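Phosphoglucomutase/phosphomannomutase family protein (Burkholderia thailandensis, PDB 3UW2) probably catalyses the intramolecular transfer of a phosphate group on hexose sugars, as a metal-dependent member of the phosphohexose mutase family. Local coordinates at residues P194-V199 with E220-F225; V198-N203 with Q246-K251. All coordinates share one frame; numbering follows the deposited sequence. Where two conformers were deposited one is given.

Contact 1 (P194-V199 with E220-F225); sequences PLKLVV and ELVELF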
loop_
_atom_site.group_PDB
_atom_site.type_symbol
_atom_site.label_atom_id
_atom_site.label_comp_id
_atom_site.label_asym_id
_atom_site.label_seq_id
_atom_site.Cartn_x
_atom_site.Cartn_y
_atom_site.Cartn_z
ATOM N N PRO A 194 10.261 26.009 0.790
ATOM C CA PRO A 194 10.920 24.814 0.228
ATOM C C PRO A 194 11.581 23.996 1.317
ATOM O O PRO A 194 12.011 24.531 2.363
ATOM C CB PRO A 194 11.987 25.374 -0.723
ATOM C CG PRO A 194 12.094 26.828 -0.438
ATOM C CD PRO A 194 10.844 27.273 0.287
ATOM N N LEU A 195 11.645 22.699 1.087
ATOM C CA LEU A 195 12.256 21.813 2.026
ATOM C C LEU A 195 13.222 20.944 1.196
ATOM O O LEU A 195 12.854 20.435 0.124
ATOM C CB LEU A 195 11.124 20.979 2.622
ATOM C CG LEU A 195 11.006 20.572 4.090
ATOM C CD1 LEU A 195 9.556 20.496 4.550
ATOM C CD2 LEU A 195 11.631 19.186 4.187
ATOM N N LYS A 196 14.430 20.738 1.683
ATOM C CA LYS A 196 15.396 19.931 0.960
ATOM C C LYS A 196 15.258 18.487 1.383
ATOM O O LYS A 196 15.292 18.196 2.579
ATOM C CB LYS A 196 16.833 20.424 1.204
ATOM C CG LYS A 196 17.828 19.705 0.289
ATOM C CD LYS A 196 19.083 20.521 0.138
ATOM C CE LYS A 196 20.212 19.646 -0.406
ATOM N NZ LYS A 196 21.392 20.531 -0.525
ATOM N N LEU A 197 15.043 17.610 0.411
ATOM C CA LEU A 197 14.704 16.179 0.648
ATOM C C LEU A 197 15.709 15.217 0.037
ATOM O O LEU A 197 16.242 15.489 -1.026
ATOM C CB LEU A 197 13.396 15.788 -0.044
ATOM C CG LEU A 197 12.156 16.569 -0.224
ATOM C CD1 LEU A 197 11.091 15.526 -0.541
ATOM C CD2 LEU A 197 11.902 17.207 1.118
ATOM N N VAL A 198 15.904 14.084 0.695
ATOM C CA VAL A 198 16.575 12.942 0.106
ATOM C C VAL A 198 15.438 12.080 -0.443
ATOM O O VAL A 198 14.485 11.780 0.301
ATOM C CB VAL A 198 17.399 12.212 1.185
ATOM C CG1 VAL A 198 17.938 10.885 0.633
ATOM C CG2 VAL A 198 18.571 13.106 1.591
ATOM N N VAL A 199 15.457 11.775 -1.744
ATOM C CA VAL A 199 14.429 10.854 -2.341
ATOM C C VAL A 199 15.146 9.610 -2.894
ATOM O O VAL A 199 16.024 9.721 -3.755
ATOM C CB VAL A 199 13.652 11.573 -3.435
ATOM C CG1 VAL A 199 12.677 10.614 -4.154
ATOM C CG2 VAL A 199 12.901 12.799 -2.854
ATOM N N GLU A 220 14.204 21.218 -3.282
ATOM C CA GLU A 220 15.516 20.734 -3.735
ATOM C C GLU A 220 15.697 19.298 -3.282
ATOM O O GLU A 220 15.293 18.924 -2.180
ATOM C CB GLU A 220 16.673 21.609 -3.194
ATOM C CG GLU A 220 16.941 22.795 -4.081
ATOM C CD GLU A 220 18.043 23.688 -3.517
ATOM O OE1 GLU A 220 17.857 24.944 -3.545
ATOM O OE2 GLU A 220 19.079 23.132 -3.037
ATOM N N LEU A 221 16.285 18.482 -4.139
ATOM C CA LEU A 221 16.314 17.035 -3.919
ATOM C C LEU A 221 17.730 16.517 -3.886
ATOM O O LEU A 221 18.563 17.028 -4.614
ATOM C CB LEU A 221 15.555 16.343 -5.028
ATOM C CG LEU A 221 14.107 16.768 -5.231
ATOM C CD1 LEU A 221 13.524 15.838 -6.289
ATOM C CD2 LEU A 221 13.235 16.759 -3.973
ATOM N N VAL A 222 18.018 15.592 -2.981
ATOM C CA VAL A 222 19.212 14.821 -3.114
ATOM C C VAL A 222 18.691 13.434 -3.533
ATOM O O VAL A 222 18.058 12.752 -2.758
ATOM C CB VAL A 222 20.053 14.682 -1.825
ATOM C CG1 VAL A 222 21.343 14.023 -2.245
ATOM C CG2 VAL A 222 20.360 16.033 -1.191
ATOM N N GLU A 223 18.942 13.050 -4.787
ATOM C CA GLU A 223 18.385 11.834 -5.324
ATOM C C GLU A 223 19.242 10.564 -5.078
ATOM O O GLU A 223 20.489 10.554 -5.277
ATOM C CB GLU A 223 18.156 12.039 -6.828
ATOM C CG GLU A 223 17.216 13.222 -7.090
ATOM C CD GLU A 223 16.867 13.409 -8.551
ATOM O OE1 GLU A 223 16.790 12.420 -9.313
ATOM O OE2 GLU A 223 16.613 14.556 -8.947
ATOM N N LEU A 224 18.557 9.478 -4.743
ATOM C CA LEU A 224 19.199 8.187 -4.610
ATOM C C LEU A 224 18.472 7.180 -5.489
ATOM O O LEU A 224 17.280 6.956 -5.288
ATOM C CB LEU A 224 19.178 7.690 -3.143
ATOM C CG LEU A 224 20.162 8.355 -2.183
ATOM C CD1 LEU A 224 19.685 8.086 -0.740
ATOM C CD2 LEU A 224 21.586 7.884 -2.435
ATOM N N PHE A 225 19.163 6.609 -6.483
ATOM C CA PHE A 225 18.624 5.496 -7.300
ATOM C C PHE A 225 17.261 5.856 -7.937
ATOM O O PHE A 225 16.293 5.091 -7.843
ATOM C CB PHE A 225 18.526 4.187 -6.468
ATOM C CG PHE A 225 19.635 4.044 -5.499
ATOM C CD1 PHE A 225 20.971 4.022 -5.940
ATOM C CD2 PHE A 225 19.382 3.904 -4.138
ATOM C CE1 PHE A 225 22.031 3.906 -5.028
ATOM C CE2 PHE A 225 20.446 3.790 -3.227
ATOM C CZ PHE A 225 21.772 3.787 -3.660
#
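Lys196 lies across the start of the neighbouring strand, and its chain can be followed outward atom by atom. Lys196 CB stands 4.0 Å from Glu220 O. With CG anti to the backbone N (chi1 -172°), the chain passes over that carbonyl, and Lys196 CG comes within 3.6 Å of Glu220 O. Next, CD runs beside the Glu220 carboxylate, and Lys196 CE packs on one methyl of Val222, 3.7 Å from its CG2. The tip, Lys196 NZ, stays 4.3 Å from Glu220 OE2, too far for a salt bridge; it makes one with Asp256 instead. Beneath this lysine, strands 197-200 and 221-224 run parallel as the two strands of a beta-alpha-beta unit, with helix 206-216 as the crossover, in the second alpha/beta/alpha domain. Leu197 and Val199 each offer N-H and C=O to this partner, giving four bonds that begin with Leu197 N to Glu220 O and end with Leu224 N to Val199 O at 2.7 Å. Side chains alternate between the faces. Leu197 and Leu221 lie side by side on the face covered by helix 206-216, where Leu221 CD2 also reaches Val199 CG2. On the other face, Val198 CG1 meets Leu224 CD1 at 3.6 Å.

Contact 2 (V198-N203 with Q246-K251); sequences VVDAGN and QDVIAK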
loop_
_atom_site.group_PDB
_atom_site.type_symbol
_atom_site.label_atom_id
_atom_site.label_comp_id
_atom_site.label_asym_id
_atom_site.label_seq_id
_atom_site.Cartn_x
_atom_site.Cartn_y
_atom_site.Cartn_z
ATOM N N VAL A 198 15.904 14.084 0.695
ATOM C CA VAL A 198 16.575 12.942 0.106
ATOM C C VAL A 198 15.438 12.080 -0.443
ATOM O O VAL A 198 14.485 11.780 0.301
ATOM C CB VAL A 198 17.399 12.212 1.185
ATOM C CG1 VAL A 198 17.938 10.885 0.633
ATOM C CG2 VAL A 198 18.571 13.106 1.591
ATOM N N VAL A 199 15.457 11.775 -1.744
ATOM C CA VAL A 199 14.429 10.854 -2.341
ATOM C C VAL A 199 15.146 9.610 -2.894
ATOM O O VAL A 199 16.024 9.721 -3.755
ATOM C CB VAL A 199 13.652 11.573 -3.435
ATOM C CG1 VAL A 199 12.677 10.614 -4.154
ATOM C CG2 VAL A 199 12.901 12.799 -2.854
ATOM N N ASP A 200 14.814 8.457 -2.326
ATOM C CA ASP A 200 15.336 7.123 -2.699
ATOM C C ASP A 200 14.224 6.264 -3.313
ATOM O O ASP A 200 13.226 5.898 -2.623
ATOM C CB ASP A 200 15.868 6.409 -1.447
ATOM C CG ASP A 200 16.587 5.053 -1.779
ATOM O OD1 ASP A 200 16.135 4.333 -2.674
ATOM O OD2 ASP A 200 17.565 4.661 -1.114
ATOM N N ALA A 201 14.356 5.965 -4.610
ATOM C CA ALA A 201 13.357 5.178 -5.334
ATOM C C ALA A 201 13.854 3.712 -5.551
ATOM O O ALA A 201 13.168 2.942 -6.190
ATOM C CB ALA A 201 13.068 5.829 -6.681
ATOM N N GLY A 202 15.078 3.357 -5.109
ATOM C CA GLY A 202 15.563 1.970 -5.304
ATOM C C GLY A 202 15.546 1.523 -6.770
ATOM O O GLY A 202 15.355 0.347 -7.025
ATOM N N ASN A 203 15.690 2.459 -7.708
ATOM C CA ASN A 203 15.678 2.181 -9.164
ATOM C C ASN A 203 14.318 1.719 -9.704
ATOM O O ASN A 203 14.254 1.173 -10.811
ATOM C CB ASN A 203 16.809 1.223 -9.617
ATOM C CG ASN A 203 18.203 1.727 -9.231
ATOM O OD1 ASN A 203 18.860 1.174 -8.317
ATOM N ND2 ASN A 203 18.591 2.844 -9.801
ATOM N N GLN A 246 19.310 2.451 4.702
ATOM C CA GLN A 246 20.610 2.872 5.237
ATOM C C GLN A 246 21.254 3.959 4.366
ATOM O O GLN A 246 21.956 4.813 4.905
ATOM C CB GLN A 246 21.541 1.680 5.518
ATOM C CG GLN A 246 20.965 0.723 6.570
ATOM C CD GLN A 246 20.612 1.444 7.868
ATOM O OE1 GLN A 246 21.452 2.136 8.426
ATOM N NE2 GLN A 246 19.358 1.314 8.328
ATOM N N ASP A 247 20.967 3.970 3.054
ATOM C CA ASP A 247 21.479 5.013 2.151
ATOM C C ASP A 247 20.833 6.347 2.405
ATOM O O ASP A 247 21.529 7.375 2.368
ATOM C CB ASP A 247 21.282 4.651 0.679
ATOM C CG ASP A 247 22.142 3.469 0.276
ATOM O OD1 ASP A 247 23.362 3.596 0.348
ATOM O OD2 ASP A 247 21.612 2.394 -0.045
ATOM N N VAL A 248 19.506 6.357 2.626
ATOM C CA VAL A 248 18.799 7.602 2.919
ATOM C C VAL A 248 19.353 8.162 4.283
ATOM O O VAL A 248 19.565 9.385 4.414
ATOM C CB VAL A 248 17.261 7.359 3.067
ATOM C CG1 VAL A 248 16.597 8.444 3.919
ATOM C CG2 VAL A 248 16.609 7.200 1.710
ATOM N N ILE A 249 19.619 7.287 5.259
ATOM C CA ILE A 249 20.054 7.728 6.598
ATOM C C ILE A 249 21.454 8.357 6.463
ATOM O O ILE A 249 21.739 9.427 7.022
ATOM C CB ILE A 249 20.072 6.562 7.610
ATOM C CG1 ILE A 249 18.655 6.214 8.103
ATOM C CG2 ILE A 249 21.059 6.800 8.796
ATOM C CD1 ILE A 249 18.555 4.834 8.723
ATOM N N ALA A 250 22.331 7.693 5.692
ATOM C CA ALA A 250 23.693 8.176 5.493
ATOM C C ALA A 250 23.675 9.497 4.735
ATOM O O ALA A 250 24.472 10.379 5.024
ATOM C CB ALA A 250 24.557 7.130 4.775
ATOM N N LYS A 251 22.808 9.639 3.747
ATOM C CA LYS A 251 22.710 10.850 2.982
ATOM C C LYS A 251 22.212 12.046 3.786
ATOM O O LYS A 251 22.686 13.173 3.569
ATOM C CB LYS A 251 21.767 10.633 1.780
ATOM C CG LYS A 251 22.021 11.550 0.633
ATOM C CD LYS A 251 23.491 11.512 0.150
ATOM C CE LYS A 251 23.712 10.462 -0.926
ATOM N NZ LYS A 251 25.199 10.338 -1.145
HETATM O O HOH W 1 18.080 4.088 1.322
#
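Asp200 and Val248 bring strand 197-200 against helix 246-254, the strand-helix layer packing of an alpha/beta/alpha domain. The two short segments run nearly antiparallel, at 164°, with their axes 8.9 Å apart.

Two side chains of the helix, Val248 and Lys251, pack on Val198 and on the CB of Asp200. Val248 makes its contacts through CG2, which sits 3.3 Å from Asp200 CB, a close packing contact, and 4.1 Å from Val198 CG1. Lys251 uses the base of its side chain: Lys251 CB lies 4.0 Å from both CG1 and CG2 of Val198, and its CG is about as near. The lysine chain crosses the valine at roughly a right angle, then bends at chi2 (54°) and chi3 (90°), which carries the amine away from the strand.

The polar part gathers on the Asp200 carboxylate. A water lies 2.6 Å from Asp200 OD2, in position to donate to it, and accepts from Val248 N, linking the strand to the first turn of the helix. His235 NE2 also bonds to OD2, and the side chain of Asp247 touches the same histidine. The other oxygen turns back on its own chain: in an Asx turn, Asp200 OD1 accepts from Gly202 N at 2.8 Å; the nitrogen lies nearly along the C-O axis, though the bond is bent at the hydrogen.

In the fold
Both contacts use strand 197-200, Val198 takes part in both, and their centres lie about 9 Å apart. Contact 1 joins it to an edge strand, 221-224, of the four-stranded sheet and is only partly buried, with charged side chains near its beginning; contact 2 is buried and packs a helix on one face of that sheet. Their chemistry differs accordingly: direct backbone bonds pair the strands, whereas side-chain packing and a water join strand to helix. The two meet where the strands end: Leu224 O and Phe225 O probably accept from Ala201 N and Asn203 N, prolonging the pairing into the loop. The zinc ion lies about 14 Å from the side chain of Asp200.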